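Local structure of platelet aggregation factor Sm-hPAF (Streptococcus mitis, 4GWI) at residues E10-A18 against Q58-N66. The protein binds fucosylated Lewis glycans through this F-type lectin domain, part of a toxin that probably forms pores in cholesterol-containing host membranes. The protein carries 2 engineered substitutions. Residues are numbered along the deposited sequence; the frame is centred on the assembly and turned at random.
With MG (magnesium ion), chain E.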
ATOM      1  N   GLU A  10       7.781  10.855  10.287  1.00 27.42           N
ATOM      2  CA  GLU A  10       8.397   9.567  10.422  1.00 25.06           C
ATOM      3  C   GLU A  10       7.476   8.550   9.594  1.00 25.28           C
ATOM      4  O   GLU A  10       6.264   8.402   9.919  1.00 24.65           O
ATOM      5  CB  GLU A  10       8.432   9.065  11.857  1.00 29.32           C
ATOM      6  CG  GLU A  10       9.177   7.776  11.975  1.00 36.29           C
ATOM      7  CD  GLU A  10       9.102   7.044  13.357  1.00 45.82           C
ATOM      8  OE1 GLU A  10       8.497   7.517  14.378  1.00 54.74           O
ATOM      9  OE2 GLU A  10       9.647   5.918  13.440  1.00 50.00           O
ATOM     10  N   ASN A  11       8.108   7.815   8.655  1.00 23.11           N
ATOM     11  CA  ASN A  11       7.377   6.702   8.015  1.00 20.25           C
ATOM     12  C   ASN A  11       7.393   5.518   8.919  1.00 19.47           C
ATOM     13  O   ASN A  11       8.363   4.728   9.035  1.00 21.38           O
ATOM     14  CB  ASN A  11       8.042   6.419   6.639  1.00 19.39           C
ATOM     15  CG  ASN A  11       7.533   5.087   6.070  1.00 20.72           C
ATOM     16  OD1 ASN A  11       6.421   4.627   6.400  1.00 19.52           O
ATOM     17  ND2 ASN A  11       8.309   4.456   5.223  1.00 21.02           N
ATOM     18  N   ILE A  12       6.228   5.260   9.596  1.00 19.59           N
ATOM     19  CA  ILE A  12       6.166   4.153  10.572  1.00 20.27           C
ATOM     20  C   ILE A  12       5.931   2.772   9.927  1.00 19.40           C
ATOM     21  O   ILE A  12       5.972   1.746  10.609  1.00 22.36           O
ATOM     22  CB  ILE A  12       5.074   4.361  11.661  1.00 21.10           C
ATOM     23  CG1 ILE A  12       3.695   4.606  11.060  1.00 22.49           C
ATOM     24  CG2 ILE A  12       5.420   5.655  12.429  1.00 25.19           C
ATOM     25  CD1 ILE A  12       2.531   4.413  12.087  1.00 24.48           C
ATOM     26  N   ALA A  13       5.764   2.730   8.583  1.00 18.23           N
ATOM     27  CA  ALA A  13       5.646   1.402   7.951  1.00 17.83           C
ATOM     28  C   ALA A  13       7.013   0.766   7.612  1.00 18.22           C
ATOM     29  O   ALA A  13       7.107  -0.397   7.406  1.00 18.16           O
ATOM     30  CB  ALA A  13       4.863   1.553   6.618  1.00 18.07           C
ATOM     31  N   ARG A  14       8.084   1.592   7.559  1.00 20.24           N
ATOM     32  CA  ARG A  14       9.384   1.043   7.197  1.00 20.56           C
ATOM     33  C   ARG A  14       9.819  -0.059   8.035  1.00 18.79           C
ATOM     34  O   ARG A  14       9.835   0.010   9.301  1.00 21.85           O
ATOM     35  CB  ARG A  14      10.353   2.245   7.326  1.00 25.07           C
ATOM     36  CG  ARG A  14      11.770   1.779   7.342  1.00 33.37           C
ATOM     37  CD  ARG A  14      12.008   1.695   5.883  1.00 32.38           C
ATOM     38  NE  ARG A  14      13.468   1.463   5.717  1.00 47.03           N
ATOM     39  CZ  ARG A  14      14.039   0.255   5.736  1.00 47.69           C
ATOM     40  NH1 ARG A  14      15.376   0.184   5.638  1.00 42.22           N
ATOM     41  NH2 ARG A  14      13.299  -0.894   5.851  1.00 43.03           N
ATOM     42  N   GLY A  15      10.157  -1.167   7.396  1.00 18.37           N
ATOM     43  CA  GLY A  15      10.697  -2.314   8.071  1.00 19.21           C
ATOM     44  C   GLY A  15       9.740  -3.142   8.886  1.00 21.37           C
ATOM     45  O   GLY A  15      10.147  -4.101   9.570  1.00 24.04           O
ATOM     46  N   LYS A  16       8.432  -2.824   8.743  1.00 19.31           N
ATOM     47  CA  LYS A  16       7.431  -3.640   9.453  1.00 17.84           C
ATOM     48  C   LYS A  16       7.060  -4.936   8.715  1.00 20.42           C
ATOM     49  O   LYS A  16       7.469  -5.123   7.563  1.00 21.22           O
ATOM     50  CB  LYS A  16       6.186  -2.757   9.601  1.00 19.66           C
ATOM     51  CG  LYS A  16       6.314  -1.488  10.472  1.00 19.59           C
ATOM     52  CD  LYS A  16       6.508  -1.935  11.937  1.00 21.32           C
ATOM     53  CE  LYS A  16       6.540  -0.713  12.844  1.00 27.33           C
ATOM     54  NZ  LYS A  16       7.593   0.280  12.567  1.00 31.08           N
ATOM     55  N   GLN A  17       6.353  -5.853   9.404  1.00 19.18           N
ATOM     56  CA  GLN A  17       5.956  -7.084   8.778  1.00 19.46           C
ATOM     57  C   GLN A  17       4.926  -6.817   7.690  1.00 22.33           C
ATOM     58  O   GLN A  17       3.979  -6.030   7.887  1.00 23.94           O
ATOM     59  CB  GLN A  17       5.323  -7.935   9.855  1.00 21.21           C
ATOM     60  CG  GLN A  17       5.049  -9.349   9.339  1.00 29.54           C
ATOM     61  CD  GLN A  17       4.370 -10.145  10.493  1.00 39.92           C
ATOM     62  OE1 GLN A  17       3.471  -9.578  11.226  1.00 48.77           O
ATOM     63  NE2 GLN A  17       4.631 -11.419  10.550  1.00 39.46           N
ATOM     64  N   ALA A  18       5.097  -7.360   6.531  1.00 18.75           N
ATOM     65  CA  ALA A  18       4.177  -7.135   5.371  1.00 18.70           C
ATOM     66  C   ALA A  18       3.868  -8.487   4.848  1.00 19.21           C
ATOM     67  O   ALA A  18       4.625  -9.490   4.919  1.00 21.68           O
ATOM     68  CB  ALA A  18       4.806  -6.213   4.276  1.00 19.57           C
ATOM     69  N   GLN A  58      -0.646  -6.004   2.617  1.00 16.44           N
ATOM     70  CA  GLN A  58      -0.938  -5.442   3.937  1.00 15.94           C
ATOM     71  C   GLN A  58       0.365  -5.222   4.692  1.00 18.53           C
ATOM     72  O   GLN A  58       1.325  -6.016   4.533  1.00 19.49           O
ATOM     73  CB  GLN A  58      -1.774  -6.479   4.698  1.00 21.00           C
ATOM     74  CG  GLN A  58      -2.116  -6.012   6.124  1.00 24.28           C
ATOM     75  CD  GLN A  58      -3.006  -7.094   6.709  1.00 29.24           C
ATOM     76  OE1 GLN A  58      -2.499  -8.058   7.295  1.00 34.70           O
ATOM     77  NE2 GLN A  58      -4.273  -6.947   6.435  1.00 31.67           N
ATOM     78  N   VAL A  59       0.407  -4.150   5.509  1.00 16.51           N
ATOM     79  CA  VAL A  59       1.503  -4.043   6.491  1.00 17.37           C
ATOM     80  C   VAL A  59       0.860  -4.031   7.899  1.00 19.04           C
ATOM     81  O   VAL A  59      -0.203  -3.423   8.142  1.00 17.96           O
ATOM     82  CB  VAL A  59       2.315  -2.775   6.227  1.00 16.56           C
ATOM     83  CG1 VAL A  59       1.422  -1.496   6.171  1.00 17.08           C
ATOM     84  CG2 VAL A  59       3.518  -2.668   7.275  1.00 17.45           C
ATOM     85  N   ASP A  60       1.560  -4.725   8.806  1.00 18.93           N
ATOM     86  CA  ASP A  60       1.204  -4.737  10.286  1.00 16.77           C
ATOM     87  C   ASP A  60       2.073  -3.705  10.924  1.00 19.78           C
ATOM     88  O   ASP A  60       3.341  -3.894  11.024  1.00 21.63           O
ATOM     89  CB  ASP A  60       1.455  -6.136  10.802  1.00 18.46           C
ATOM     90  CG  ASP A  60       1.115  -6.270  12.253  1.00 19.73           C
ATOM     91  OD1 ASP A  60       0.786  -5.271  12.859  1.00 21.98           O
ATOM     92  OD2 ASP A  60       1.302  -7.418  12.720  1.00 22.74           O
ATOM     93  N   LEU A  61       1.502  -2.631  11.417  1.00 19.23           N
ATOM     94  CA  LEU A  61       2.292  -1.574  12.109  1.00 19.59           C
ATOM     95  C   LEU A  61       2.810  -2.046  13.458  1.00 20.05           C
ATOM     96  O   LEU A  61       3.633  -1.286  14.069  1.00 25.10           O
ATOM     97  CB  LEU A  61       1.469  -0.296  12.271  1.00 19.54           C
ATOM     98  CG  LEU A  61       0.918   0.304  10.977  1.00 18.62           C
ATOM     99  CD1 LEU A  61       0.021   1.484  11.230  1.00 21.65           C
ATOM    100  CD2 LEU A  61       2.070   0.734  10.013  1.00 20.76           C
ATOM    101  N   GLY A  62       2.275  -3.167  13.951  1.00 19.59           N
ATOM    102  CA  GLY A  62       2.772  -3.827  15.142  1.00 22.43           C
ATOM    103  C   GLY A  62       2.110  -3.377  16.438  1.00 25.52           C
ATOM    104  O   GLY A  62       2.263  -4.072  17.462  1.00 26.12           O
ATOM    105  N   LYS A  63       1.368  -2.285  16.362  1.00 23.47           N
ATOM    106  CA  LYS A  63       0.603  -1.714  17.473  1.00 23.77           C
ATOM    107  C   LYS A  63      -0.415  -0.825  16.841  1.00 23.09           C
ATOM    108  O   LYS A  63      -0.301  -0.526  15.647  1.00 23.06           O
ATOM    109  CB  LYS A  63       1.520  -0.950  18.462  1.00 25.68           C
ATOM    110  CG  LYS A  63       2.347   0.167  17.884  1.00 32.11           C
ATOM    111  CD  LYS A  63       3.334   0.848  18.891  1.00 42.13           C
ATOM    112  CE  LYS A  63       2.667   1.434  20.166  1.00 55.28           C
ATOM    113  NZ  LYS A  63       1.316   2.113  20.083  1.00 54.51           N
ATOM    114  N   THR A  64      -1.445  -0.389  17.576  1.00 21.67           N
ATOM    115  CA  THR A  64      -2.396   0.562  17.034  1.00 21.01           C
ATOM    116  C   THR A  64      -1.839   1.974  17.042  1.00 19.61           C
ATOM    117  O   THR A  64      -1.332   2.468  18.095  1.00 22.58           O
ATOM    118  CB  THR A  64      -3.729   0.487  17.853  1.00 20.78           C
ATOM    119  OG1 THR A  64      -4.195  -0.854  17.723  1.00 23.02           O
ATOM    120  CG2 THR A  64      -4.768   1.452  17.314  1.00 23.53           C
ATOM    121  N   GLU A  65      -1.878   2.638  15.897  1.00 20.62           N
ATOM    122  CA  GLU A  65      -1.355   3.968  15.788  1.00 22.85           C
ATOM    123  C   GLU A  65      -2.466   4.894  15.280  1.00 22.75           C
ATOM    124  O   GLU A  65      -3.363   4.460  14.542  1.00 20.97           O
ATOM    125  CB  GLU A  65      -0.247   3.946  14.704  1.00 22.42           C
ATOM    126  CG  GLU A  65       0.913   3.059  15.085  1.00 24.44           C
ATOM    127  CD  GLU A  65       1.882   3.737  16.014  1.00 32.30           C
ATOM    128  OE1 GLU A  65       2.967   3.120  16.239  1.00 34.76           O
ATOM    129  OE2 GLU A  65       1.598   4.869  16.497  1.00 32.54           O
ATOM    130  N   ASN A  66      -2.310   6.200  15.512  1.00 21.75           N
ATOM    131  CA  ASN A  66      -3.248   7.138  14.972  1.00 20.65           C
ATOM    132  C   ASN A  66      -2.775   7.625  13.603  1.00 24.43           C
ATOM    133  O   ASN A  66      -1.806   8.404  13.513  1.00 24.61           O
ATOM    134  CB  ASN A  66      -3.432   8.312  15.933  1.00 23.71           C
ATOM    135  CG  ASN A  66      -4.665   9.094  15.616  1.00 30.14           C
ATOM    136  OD1 ASN A  66      -4.651   9.898  14.723  1.00 31.63           O
ATOM    137  ND2 ASN A  66      -5.837   8.720  16.208  1.00 29.05           N
TER
HETATM  138 MG    MG E 203       1.335  -9.553  12.283  1.00 38.79          MG
HETATM  139  O   HOH W   1       5.324  -5.372  12.140  1.00 23.75           O
HETATM  140  O   HOH W   2      -0.665  -9.889  13.241  1.00 33.79           O
HETATM  141  O   HOH W   3       0.574  -9.584  10.585  1.00 36.47           O
HETATM  142  O   HOH W   4       1.536 -11.700  12.286  1.00 36.29           O
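Gln17 and Asp60 share a magnesium ion. Gln17 OE1 lies 2.4 Å from the metal and Asp60 OD2 2.2 Å; three waters are also bound. The amide and carboxylate planes are 27° apart. Both side chains leave the backbone with CG anti to N (chi1 -172° for Gln17, -179° for Asp60); with Gln17 extended beyond CG, both oxygens reach the same ion. Between the two backbones, Asp60 N donates a nearly straight hydrogen bond of 2.9 Å to Gln17 O. A water bridges Gln17 N and Asp60 O. The Lys16 chain runs along the carbonyls of Asp60 and Leu61, its CE 3.2 Å from Leu61 O. Bends at chi2 and chi4 bring its NZ back to donate a 2.9 Å hydrogen bond to Ile12 O. In this F-type lectin beta-sandwich, strand 17-20 is an outermost strand of the five-stranded sheet, antiparallel to 56-61. The chain then turns at Gly62 and Lys63 into strand 64-74 of the other sheet. Ile12 reaches that corner: its CD1 meets Glu65 CG at 3.7 Å and Leu61 CD1 at 4.0 Å. The Glu65 carboxylate forms a salt bridge with Arg145. Asp60 OD1 is fixed by Gly62 N in an Asx turn and by a salt bridge to Arg123.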